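Local coordinates for protein acetyl-xylan esterase (Streptomyces lividans, PDB 2CC0) that probably removes acetyl groups from acetylated xylan in plant cell walls, as a metal-dependent family 4 carbohydrate esterase with zinc bound, at residues A134-S144 with N160-T171. Sequence-based numbering, arbitrary orientation.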
loop_
_atom_site.group_PDB
_atom_site.type_symbol
_atom_site.label_atom_id
_atom_site.label_comp_id
_atom_site.label_asym_id
_atom_site.label_seq_id
_atom_site.Cartn_x
_atom_site.Cartn_y
_atom_site.Cartn_z
ATOM N N ALA A 134 6.343 -8.274 22.639
ATOM C CA ALA A 134 6.454 -6.845 22.898
ATOM C C ALA A 134 5.680 -6.462 24.150
ATOM O O ALA A 134 4.594 -6.982 24.415
ATOM C CB ALA A 134 5.965 -6.039 21.711
ATOM N N SER A 135 6.257 -5.563 24.928
ATOM C CA SER A 135 5.593 -5.015 26.103
ATOM C C SER A 135 4.437 -4.135 25.671
ATOM O O SER A 135 4.366 -3.704 24.506
ATOM C CB SER A 135 6.589 -4.187 26.909
ATOM O OG SER A 135 7.001 -3.064 26.155
ATOM N N THR A 136 3.522 -3.883 26.600
ATOM C CA THR A 136 2.471 -2.888 26.399
ATOM C C THR A 136 3.078 -1.550 25.961
ATOM O O THR A 136 2.597 -0.920 24.999
ATOM C CB THR A 136 1.606 -2.747 27.663
ATOM O OG1 THR A 136 1.038 -4.031 27.966
ATOM C CG2 THR A 136 0.495 -1.747 27.437
ATOM N N ASP A 137 4.158 -1.129 26.631
ATOM C CA ASP A 137 4.843 0.099 26.233
ATOM C C ASP A 137 5.294 0.081 24.788
ATOM O O ASP A 137 5.142 1.080 24.090
ATOM C CB ASP A 137 6.080 0.330 27.095
ATOM C CG ASP A 137 5.759 0.881 28.466
ATOM O OD1 ASP A 137 4.626 1.336 28.726
ATOM O OD2 ASP A 137 6.693 0.887 29.299
ATOM N N ALA A 138 5.890 -1.036 24.363
ATOM C CA ALA A 138 6.442 -1.155 23.021
ATOM C C ALA A 138 5.315 -1.107 21.970
ATOM O O ALA A 138 5.480 -0.527 20.894
ATOM C CB ALA A 138 7.283 -2.424 22.888
ATOM N N ILE A 139 4.173 -1.703 22.306
ATOM C CA ILE A 139 3.013 -1.727 21.382
ATOM C C ILE A 139 2.476 -0.304 21.204
ATOM O O ILE A 139 2.188 0.125 20.074
ATOM C CB ILE A 139 1.910 -2.704 21.910
ATOM C CG1 ILE A 139 2.434 -4.149 21.920
ATOM C CG2 ILE A 139 0.581 -2.585 21.110
ATOM C CD1 ILE A 139 1.589 -5.116 22.788
ATOM N N VAL A 140 2.307 0.422 22.315
ATOM C CA VAL A 140 1.851 1.805 22.265
ATOM C C VAL A 140 2.827 2.668 21.456
ATOM O O VAL A 140 2.395 3.502 20.648
ATOM C CB VAL A 140 1.636 2.401 23.687
ATOM C CG1 VAL A 140 1.230 3.880 23.600
ATOM C CG2 VAL A 140 0.539 1.580 24.439
ATOM N N GLN A 141 4.131 2.459 21.676
ATOM C CA GLN A 141 5.188 3.143 20.931
ATOM C C GLN A 141 5.075 2.884 19.421
ATOM O O GLN A 141 5.247 3.787 18.599
ATOM C CB GLN A 141 6.556 2.693 21.446
ATOM C CG GLN A 141 7.749 3.346 20.739
ATOM C CD GLN A 141 7.737 4.884 20.792
ATOM O OE1 GLN A 141 8.279 5.548 19.906
ATOM N NE2 GLN A 141 7.127 5.445 21.829
ATOM N N ALA A 142 4.789 1.629 19.057
ATOM C CA ALA A 142 4.614 1.273 17.630
ATOM C C ALA A 142 3.439 2.070 17.036
ATOM O O ALA A 142 3.536 2.614 15.944
ATOM C CB ALA A 142 4.386 -0.233 17.477
ATOM N N VAL A 143 2.317 2.145 17.757
ATOM C CA VAL A 143 1.176 2.945 17.324
ATOM C C VAL A 143 1.554 4.419 17.140
ATOM O O VAL A 143 1.102 5.057 16.183
ATOM C CB VAL A 143 -0.049 2.776 18.283
ATOM C CG1 VAL A 143 -1.102 3.838 18.011
ATOM C CG2 VAL A 143 -0.638 1.384 18.143
ATOM N N SER A 144 2.410 4.929 18.030
ATOM C CA SER A 144 2.866 6.329 17.959
ATOM C C SER A 144 3.646 6.673 16.672
ATOM O O SER A 144 3.800 7.842 16.327
ATOM C CB SER A 144 3.669 6.721 19.210
ATOM O OG SER A 144 5.045 6.384 19.100
ATOM N N ASN A 160 -0.892 -8.217 26.252
ATOM C CA ASN A 160 -0.354 -6.859 26.270
ATOM C C ASN A 160 -1.054 -5.956 25.251
ATOM O O ASN A 160 -1.129 -4.733 25.439
ATOM C CB ASN A 160 1.157 -6.850 26.034
ATOM C CG ASN A 160 1.923 -7.529 27.143
ATOM O OD1 ASN A 160 1.363 -7.845 28.207
ATOM N ND2 ASN A 160 3.206 -7.779 26.900
ATOM N N THR A 161 -1.576 -6.569 24.183
ATOM C CA THR A 161 -2.400 -5.834 23.217
ATOM C C THR A 161 -3.719 -5.372 23.848
ATOM O O THR A 161 -4.087 -4.204 23.755
ATOM C CB THR A 161 -2.584 -6.658 21.952
ATOM O OG1 THR A 161 -1.278 -6.943 21.424
ATOM C CG2 THR A 161 -3.455 -5.916 20.892
ATOM N N LEU A 162 -4.395 -6.276 24.543
ATOM C CA LEU A 162 -5.612 -5.870 25.260
ATOM C C LEU A 162 -5.303 -4.740 26.257
ATOM O O LEU A 162 -6.040 -3.764 26.340
ATOM C CB LEU A 162 -6.214 -7.071 25.986
ATOM C CG LEU A 162 -7.447 -6.750 26.837
ATOM C CD1 LEU A 162 -8.637 -6.292 25.961
ATOM C CD2 LEU A 162 -7.827 -7.979 27.640
ATOM N N ALA A 163 -4.187 -4.865 26.990
ATOM C CA ALA A 163 -3.827 -3.863 28.004
ATOM C C ALA A 163 -3.504 -2.498 27.388
ATOM O O ALA A 163 -3.669 -1.452 28.028
ATOM C CB ALA A 163 -2.651 -4.345 28.801
ATOM N N ALA A 164 -3.028 -2.533 26.142
ATOM C CA ALA A 164 -2.615 -1.334 25.412
ATOM C C ALA A 164 -3.758 -0.472 24.894
ATOM O O ALA A 164 -3.550 0.699 24.571
ATOM C CB ALA A 164 -1.698 -1.747 24.224
ATOM N N ILE A 165 -4.962 -1.037 24.793
ATOM C CA ILE A 165 -6.037 -0.343 24.067
ATOM C C ILE A 165 -6.309 1.107 24.555
ATOM O O ILE A 165 -6.337 2.021 23.740
ATOM C CB ILE A 165 -7.334 -1.187 23.972
ATOM C CG1 ILE A 165 -7.075 -2.520 23.260
ATOM C CG2 ILE A 165 -8.464 -0.390 23.329
ATOM C CD1 ILE A 165 -6.425 -2.419 21.860
ATOM N N PRO A 166 -6.505 1.326 25.879
ATOM C CA PRO A 166 -6.725 2.733 26.267
ATOM C C PRO A 166 -5.588 3.694 25.869
ATOM O O PRO A 166 -5.864 4.778 25.353
ATOM C CB PRO A 166 -6.902 2.674 27.802
ATOM C CG PRO A 166 -7.246 1.254 28.089
ATOM C CD PRO A 166 -6.541 0.415 27.034
ATOM N N ARG A 167 -4.334 3.295 26.073
ATOM C CA ARG A 167 -3.195 4.125 25.670
ATOM C C ARG A 167 -3.052 4.281 24.160
ATOM O O ARG A 167 -2.557 5.311 23.681
ATOM C CB ARG A 167 -1.902 3.607 26.278
ATOM C CG ARG A 167 -1.784 3.969 27.763
ATOM C CD ARG A 167 -0.645 3.201 28.403
ATOM N NE ARG A 167 0.667 3.615 27.906
ATOM C CZ ARG A 167 1.772 2.874 28.010
ATOM N NH1 ARG A 167 1.733 1.679 28.601
ATOM N NH2 ARG A 167 2.923 3.326 27.522
ATOM N N ILE A 168 -3.491 3.289 23.405
ATOM C CA ILE A 168 -3.575 3.454 21.936
ATOM C C ILE A 168 -4.561 4.579 21.568
ATOM O O ILE A 168 -4.248 5.483 20.770
ATOM C CB ILE A 168 -3.934 2.122 21.260
ATOM C CG1 ILE A 168 -2.716 1.166 21.354
ATOM C CG2 ILE A 168 -4.392 2.355 19.807
ATOM C CD1 ILE A 168 -2.966 -0.273 20.877
ATOM N N ALA A 169 -5.752 4.546 22.164
ATOM C CA ALA A 169 -6.763 5.578 21.926
ATOM C C ALA A 169 -6.186 6.948 22.315
ATOM O O ALA A 169 -6.345 7.919 21.576
ATOM C CB ALA A 169 -8.028 5.274 22.717
ATOM N N GLN A 170 -5.494 7.005 23.459
ATOM C CA GLN A 170 -4.867 8.254 23.928
ATOM C C GLN A 170 -3.810 8.787 22.992
ATOM O O GLN A 170 -3.765 9.994 22.696
ATOM C CB GLN A 170 -4.252 8.029 25.314
ATOM C CG GLN A 170 -5.311 7.852 26.380
ATOM C CD GLN A 170 -4.751 7.261 27.651
ATOM O OE1 GLN A 170 -3.550 7.371 27.927
ATOM N NE2 GLN A 170 -5.615 6.616 28.429
ATOM N N THR A 171 -2.961 7.872 22.516
ATOM C CA THR A 171 -1.909 8.217 21.569
ATOM C C THR A 171 -2.497 8.820 20.292
ATOM O O THR A 171 -2.033 9.865 19.822
ATOM C CB THR A 171 -1.053 6.975 21.253
ATOM O OG1 THR A 171 -0.453 6.516 22.470
ATOM C CG2 THR A 171 0.061 7.301 20.238
#
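Thr136, Val140 and Ser144 face Asn160, Ile168 and Thr171 across two helices whose axes come within 8.8 Å and cross at -50°, running roughly the same way. Thr136 and Ile139 act as knobs in neighbouring holes. CG2 of Thr136, set anti to the backbone N, lies 3.7 Å from CA of Ala164. Ile139 puts CG2 on Ala164 CB and turns CD1 to Asn160 CB and to Thr161 OG1, which is hydrogen-bonded to Asp130. Ahead of helix 136-144, Ala134 O accepts a nearly straight bond from Asn160 ND2 (3.0 Å, 174°), with the oxygen in the amide plane. Ser135 is the N-cap and accepts from Ala138 N. Both helices pack against the central parallel sheet, consistent with the distorted beta/alpha barrel of family 4 carbohydrate esterases: Val143 touches Ile152 and Ile168 touches Met154 of strand 151-155. Between these helices, the Val143 and Ile168 side chains cross at about a right angle, with Val143 CG2 3.8 Å from Ile168 CG1. On the outer side, Arg167 bends at chi3 and meets Asp137 end-on. Its NH1 and NH2 both donate hydrogen bonds to Asp137 OD1, each at 2.9 Å, within a salt bridge, with carboxylate and guanidinium planes 80° apart. Val140 CG2 sits over the centre of one guanidinium face, 3.9 Å above the plane. A leucine in place of Arg167 would probably leave the Asp137 carboxylate without its charged mate and Val140 without that flat cover. Farther along, Thr171 CG2 rests on Ser144 CA, while Thr171 OG1 hydrogen-bonds back to Arg167 O and touches Val140 CG1 at 3.3 Å.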